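PDB 2NO4: (S)-2-haloacid dehalogenase 4A, which catalyses the hydrolytic dehalogenation of short-chain (S)-2-haloalkanoic acids, giving (R)-2-hydroxyalkanoic acids with inversion of configuration and release of halide. Local coordinates for residues R51-Q54 against L55-W59; Q66-D69 against F70-T74. All blocks are in the same frame, centred on the assembly; numbering follows the deposited sequence.

Overall arrangement
From strand 16-19, first in the chain and inside the parallel Rossmann-like sheet of this HAD-superfamily dehalogenase, the chain passes two short helices, 30-33 and 36-39, to helix 43-63, whose middle holds contact 1: residues 51-54 and 55-59 on successive turns, without a loop. Beyond that helix comes contact 2, where 66-69 turns into 70-74 and starts helix 70-84. The contacts follow in series, neither nested nor crossing, centres about 10 Å apart. They meet directly: Gln54 NE2 probably hydrogen-bonds to Thr74 OG1 (2.9 Å), Gln54 CD packs 3.5 Å from Phe70 CZ, and Leu73 lies against Ser58. Two consecutive helices of the helical part beside the sheet are thereby tied together near the haloacid-binding residues.

Contact 1: residues R51-Q54 against L55-W59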
loop_
_atom_site.group_PDB
_atom_site.type_symbol
_atom_site.label_atom_id
_atom_site.label_comp_id
_atom_site.label_asym_id
_atom_site.label_seq_id
_atom_site.Cartn_x
_atom_site.Cartn_y
_atom_site.Cartn_z
ATOM N N ARG B 51 8.262 -6.917 -0.925
ATOM C CA ARG B 51 7.224 -6.970 0.089
ATOM C C ARG B 51 6.227 -5.797 -0.024
ATOM O O ARG B 51 5.018 -6.007 0.017
ATOM C CB ARG B 51 7.887 -7.029 1.499
ATOM C CG ARG B 51 6.907 -6.845 2.684
ATOM C CD ARG B 51 5.949 -8.002 2.791
ATOM N NE ARG B 51 5.240 -8.016 4.072
ATOM C CZ ARG B 51 4.197 -8.801 4.337
ATOM N NH1 ARG B 51 3.734 -9.621 3.412
ATOM N NH2 ARG B 51 3.600 -8.743 5.527
ATOM N N GLN B 52 6.736 -4.578 -0.158
ATOM C CA GLN B 52 5.911 -3.381 -0.247
ATOM C C GLN B 52 4.972 -3.428 -1.463
ATOM O O GLN B 52 3.783 -3.081 -1.346
ATOM C CB GLN B 52 6.791 -2.086 -0.307
ATOM C CG GLN B 52 5.941 -0.728 -0.358
ATOM C CD GLN B 52 5.397 -0.333 -1.783
ATOM O OE1 GLN B 52 6.097 -0.531 -2.781
ATOM N NE2 GLN B 52 4.173 0.282 -1.853
ATOM N N ARG B 53 5.506 -3.839 -2.618
ATOM C CA ARG B 53 4.702 -3.876 -3.843
ATOM C C ARG B 53 3.677 -5.021 -3.800
ATOM O O ARG B 53 2.571 -4.855 -4.290
ATOM C CB ARG B 53 5.552 -4.049 -5.115
ATOM C CG ARG B 53 6.052 -2.756 -5.711
ATOM C CD ARG B 53 4.939 -1.677 -5.832
ATOM N NE ARG B 53 5.288 -0.624 -6.800
ATOM C CZ ARG B 53 6.035 0.458 -6.525
ATOM N NH1 ARG B 53 6.292 1.330 -7.475
ATOM N NH2 ARG B 53 6.566 0.664 -5.312
ATOM N N GLN B 54 4.067 -6.151 -3.211
ATOM C CA GLN B 54 3.147 -7.304 -3.075
ATOM C C GLN B 54 1.880 -6.848 -2.345
ATOM O O GLN B 54 0.757 -7.126 -2.794
ATOM C CB GLN B 54 3.827 -8.467 -2.366
ATOM C CG GLN B 54 2.939 -9.661 -1.913
ATOM C CD GLN B 54 3.631 -10.481 -0.829
ATOM O OE1 GLN B 54 3.948 -9.954 0.245
ATOM N NE2 GLN B 54 3.903 -11.788 -1.114
ATOM N N LEU B 55 2.087 -6.127 -1.243
ATOM C CA LEU B 55 1.032 -5.604 -0.418
ATOM C C LEU B 55 0.327 -4.493 -1.125
ATOM O O LEU B 55 -0.893 -4.507 -1.159
ATOM C CB LEU B 55 1.576 -5.128 0.943
ATOM C CG LEU B 55 1.965 -6.306 1.849
ATOM C CD1 LEU B 55 2.471 -5.743 3.161
ATOM C CD2 LEU B 55 0.799 -7.309 2.007
ATOM N N GLU B 56 1.070 -3.524 -1.698
ATOM C CA GLU B 56 0.418 -2.502 -2.527
ATOM C C GLU B 56 -0.571 -3.122 -3.535
ATOM O O GLU B 56 -1.712 -2.657 -3.632
ATOM C CB GLU B 56 1.427 -1.675 -3.329
ATOM C CG GLU B 56 0.731 -0.844 -4.421
ATOM C CD GLU B 56 1.674 0.084 -5.178
ATOM O OE1 GLU B 56 2.639 0.590 -4.577
ATOM O OE2 GLU B 56 1.457 0.319 -6.385
ATOM N N TYR B 57 -0.101 -4.104 -4.312
ATOM C CA TYR B 57 -0.932 -4.762 -5.336
ATOM C C TYR B 57 -2.188 -5.360 -4.748
ATOM O O TYR B 57 -3.231 -5.298 -5.367
ATOM C CB TYR B 57 -0.167 -5.840 -6.149
ATOM C CG TYR B 57 0.982 -5.295 -6.949
ATOM C CD1 TYR B 57 1.069 -3.929 -7.263
ATOM C CD2 TYR B 57 2.027 -6.144 -7.358
ATOM C CE1 TYR B 57 2.206 -3.426 -8.019
ATOM C CE2 TYR B 57 3.142 -5.673 -8.120
ATOM C CZ TYR B 57 3.222 -4.340 -8.434
ATOM O OH TYR B 57 4.324 -3.933 -9.190
ATOM N N SER B 58 -2.086 -5.946 -3.556
ATOM C CA SER B 58 -3.248 -6.529 -2.924
ATOM C C SER B 58 -4.291 -5.456 -2.548
ATOM O O SER B 58 -5.466 -5.672 -2.735
ATOM C CB SER B 58 -2.837 -7.429 -1.729
ATOM O OG SER B 58 -2.597 -6.670 -0.523
ATOM N N TRP B 59 -3.856 -4.292 -2.038
ATOM C CA TRP B 59 -4.773 -3.236 -1.660
ATOM C C TRP B 59 -5.378 -2.532 -2.890
ATOM O O TRP B 59 -6.587 -2.367 -2.962
ATOM C CB TRP B 59 -4.092 -2.233 -0.724
ATOM C CG TRP B 59 -3.505 -2.873 0.518
ATOM C CD1 TRP B 59 -4.046 -3.886 1.274
ATOM C CD2 TRP B 59 -2.262 -2.536 1.138
ATOM N NE1 TRP B 59 -3.216 -4.188 2.334
ATOM C CE2 TRP B 59 -2.116 -3.379 2.274
ATOM C CE3 TRP B 59 -1.248 -1.581 0.848
ATOM C CZ2 TRP B 59 -0.991 -3.327 3.112
ATOM C CZ3 TRP B 59 -0.130 -1.530 1.682
ATOM C CH2 TRP B 59 -0.016 -2.386 2.807
#
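Rotation about CA-CB puts CG of Arg51 trans to the main-chain nitrogen (chi1 170°), and a bend at chi2 (67°) carries the guanidinium over Leu55 one turn on. Leu55 CD1 sits over the centre of one guanidinium face, 3.7 Å from Arg51 CZ. Within the same plane, Arg51 NH1 donates to Gln54 OE1 at 3.2 Å, and Gln54 NE2 has partners in Thr74 and Tyr101.

Gln52 also bends at chi2 (-81°), which turns its amide toward the Glu56 carboxylate, the two planes steeply inclined: Gln52 NE2 gives a hydrogen bond to the anti lone pair of Glu56 OE1 (3.1 Å), that oxygen lying close to the plane of the Gln52 amide. At the other end of this amide, Arg53 NH2 donates to Gln52 OE1 at 2.8 Å. Arg53 and Glu56 run side by side, but Glu56 OE1 lies over a guanidinium face. No N-H points at it, and the salt bridge, long at 3.7 Å from Arg53 NE to Glu56 OE1, acts through charge alone. Arg53 crosses Tyr57 with guanidinium and ring almost perpendicular, and the backbone O of Arg53 lies over one face of the Tyr57 ring, off-centre toward the rim, 3.1 Å from Tyr57 CG. Routine i to i+4 bonds join the two turns; Leu55 O accepts from both Trp59 N and Ser58 OG.

Polar ends on the Arg53 flank continue into the second subunit, where Glu212 pairs with Arg53 NE and Tyr57 OH, and Tyr213 meets Glu56 OE2. The buried Glu56 carboxylate, with Gln52, Arg53 and that tyrosine around it, is probably kept anionic. On the other flank Arg51 binds the (S)-2-haloacid, so the leucine on its face and the glutamine beside it probably act as a second shell that limits how the guanidinium can turn.

Contact 2: residues Q66-D69 against F70-T74; sequences QYAD and FWQLT. With SO4 (sulfate ion), chain K.
The side-chain amide of Gln72 has the methyl of Ala68 over one face, with Ala68 CB 3.7 Å from both Gln72 CD and NE2, and a sulfate beyond its nitrogen end. Gln72 NE2 donates almost straight to sulfate O1 (2.9 Å, 175° at the hydrogen), and the amide of Gln66 reaches another oxygen of the ion, NE2 to O3 at 3.0 Å. Arg61 also binds this sulfate, which probably came from the crystallisation liquor; Gln72 NE2 is shared with Glu76, one turn further on.

Asp69 is the N-cap residue of helix 70-84, and its carboxylate makes the capping bond. With CG lodged between backbone N and carbonyl carbon (chi1 83°), the group curls back over the first turn, and Gln72 N points at Asp69 OD1 (3.0 Å), nearly in line with the C-O bond. Asp69 O takes Leu73 N as the first regular helix bond, also 3.0 Å. The capping bond satisfies an amide that has no earlier carbonyl within the helix, and the negative charge would suit the positive end of the helix dipole. Another such amide, Phe70 N, is bound by a water that in turn donates to Tyr67 OH (2.8 Å); the same hydroxyl pairs with Asp155. The isobutyl group of Leu73 folds along the incoming chain and packs CD2 on Ala68 CB at 3.9 Å.

Around this start of the helix, Asn131 bonds to Trp71 N and Tyr160 to Ala68 O. Arg61 on helix 43-63 lies against Leu73, and Phe70 also lies close to Tyr22 and Asn129 of the haloacid site. Trp71 and Thr74 pack on Met98 of helix 90-102 and on Met134 of helix 132-141, which follows strand 123-128.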
loop_
_atom_site.group_PDB
_atom_site.type_symbol
_atom_site.label_atom_id
_atom_site.label_comp_id
_atom_site.label_asym_id
_atom_site.label_seq_id
_atom_site.Cartn_x
_atom_site.Cartn_y
_atom_site.Cartn_z
ATOM N N GLN B 66 -9.849 -5.377 -9.580
ATOM C CA GLN B 66 -9.092 -6.209 -10.499
ATOM C C GLN B 66 -8.321 -7.268 -9.676
ATOM O O GLN B 66 -7.105 -7.319 -9.672
ATOM C CB GLN B 66 -8.189 -5.372 -11.415
ATOM C CG GLN B 66 -7.429 -6.183 -12.454
ATOM C CD GLN B 66 -8.268 -6.497 -13.704
ATOM O OE1 GLN B 66 -9.326 -5.908 -13.918
ATOM N NE2 GLN B 66 -7.766 -7.397 -14.542
ATOM N N TYR B 67 -9.055 -8.108 -8.955
ATOM C CA TYR B 67 -8.430 -9.228 -8.246
ATOM C C TYR B 67 -7.569 -10.135 -9.103
ATOM O O TYR B 67 -7.915 -10.481 -10.250
ATOM C CB TYR B 67 -9.483 -10.070 -7.479
ATOM C CG TYR B 67 -8.861 -11.176 -6.648
ATOM C CD1 TYR B 67 -8.436 -10.943 -5.337
ATOM C CD2 TYR B 67 -8.671 -12.461 -7.185
ATOM C CE1 TYR B 67 -7.874 -11.977 -4.555
ATOM C CE2 TYR B 67 -8.105 -13.496 -6.416
ATOM C CZ TYR B 67 -7.698 -13.235 -5.110
ATOM O OH TYR B 67 -7.111 -14.221 -4.358
ATOM N N ALA B 68 -6.425 -10.516 -8.543
ATOM C CA ALA B 68 -5.662 -11.665 -9.008
ATOM C C ALA B 68 -5.098 -12.243 -7.732
ATOM O O ALA B 68 -5.007 -11.539 -6.706
ATOM C CB ALA B 68 -4.526 -11.259 -9.949
ATOM N N ASP B 69 -4.721 -13.515 -7.780
ATOM C CA ASP B 69 -4.328 -14.208 -6.569
ATOM C C ASP B 69 -2.935 -13.867 -6.038
ATOM O O ASP B 69 -2.132 -13.239 -6.726
ATOM C CB ASP B 69 -4.596 -15.735 -6.647
ATOM C CG ASP B 69 -3.489 -16.544 -7.363
ATOM O OD1 ASP B 69 -2.442 -16.042 -7.772
ATOM O OD2 ASP B 69 -3.684 -17.776 -7.490
ATOM N N PHE B 70 -2.662 -14.278 -4.806
ATOM C CA PHE B 70 -1.529 -13.705 -4.084
ATOM C C PHE B 70 -0.223 -14.147 -4.677
ATOM O O PHE B 70 0.741 -13.372 -4.730
ATOM C CB PHE B 70 -1.621 -14.007 -2.601
ATOM C CG PHE B 70 -0.893 -13.015 -1.713
ATOM C CD1 PHE B 70 -1.220 -11.657 -1.738
ATOM C CD2 PHE B 70 0.089 -13.462 -0.805
ATOM C CE1 PHE B 70 -0.596 -10.748 -0.865
ATOM C CE2 PHE B 70 0.727 -12.561 0.061
ATOM C CZ PHE B 70 0.355 -11.182 0.021
ATOM N N TRP B 71 -0.193 -15.390 -5.165
ATOM C CA TRP B 71 0.988 -15.877 -5.899
ATOM C C TRP B 71 1.311 -15.026 -7.145
ATOM O O TRP B 71 2.487 -14.697 -7.414
ATOM C CB TRP B 71 0.818 -17.360 -6.270
ATOM C CG TRP B 71 2.019 -17.984 -6.894
ATOM C CD1 TRP B 71 2.154 -18.331 -8.208
ATOM C CD2 TRP B 71 3.250 -18.348 -6.253
ATOM N NE1 TRP B 71 3.400 -18.884 -8.431
ATOM C CE2 TRP B 71 4.090 -18.915 -7.248
ATOM C CE3 TRP B 71 3.732 -18.253 -4.939
ATOM C CZ2 TRP B 71 5.386 -19.402 -6.964
ATOM C CZ3 TRP B 71 5.026 -18.745 -4.658
ATOM C CH2 TRP B 71 5.830 -19.311 -5.682
ATOM N N GLN B 72 0.276 -14.688 -7.913
ATOM C CA GLN B 72 0.476 -13.843 -9.090
ATOM C C GLN B 72 1.017 -12.478 -8.662
ATOM O O GLN B 72 1.926 -11.953 -9.275
ATOM C CB GLN B 72 -0.809 -13.672 -9.905
ATOM C CG GLN B 72 -0.611 -12.866 -11.220
ATOM C CD GLN B 72 -1.880 -12.744 -12.038
ATOM O OE1 GLN B 72 -2.679 -13.674 -12.097
ATOM N NE2 GLN B 72 -2.082 -11.585 -12.661
ATOM N N LEU B 73 0.436 -11.897 -7.630
ATOM C CA LEU B 73 0.920 -10.606 -7.144
ATOM C C LEU B 73 2.361 -10.650 -6.613
ATOM O O LEU B 73 3.117 -9.676 -6.785
ATOM C CB LEU B 73 0.018 -10.070 -6.020
ATOM C CG LEU B 73 -1.471 -9.945 -6.371
ATOM C CD1 LEU B 73 -2.211 -9.128 -5.314
ATOM C CD2 LEU B 73 -1.759 -9.481 -7.823
ATOM N N THR B 74 2.704 -11.747 -5.935
ATOM C CA THR B 74 4.048 -11.997 -5.418
ATOM C C THR B 74 5.050 -12.022 -6.587
ATOM O O THR B 74 6.103 -11.406 -6.525
ATOM C CB THR B 74 4.096 -13.296 -4.563
ATOM O OG1 THR B 74 3.132 -13.172 -3.503
ATOM C CG2 THR B 74 5.513 -13.530 -3.954
HETATM S S SO4 K . -4.601 -9.597 -14.341
HETATM O O1 SO4 K . -4.458 -11.021 -14.180
HETATM O O2 SO4 K . -5.044 -9.268 -15.703
HETATM O O3 SO4 K . -5.596 -9.083 -13.423
HETATM O O4 SO4 K . -3.253 -8.996 -14.122
HETATM O O HOH W 1 -4.871 -15.089 -2.973
#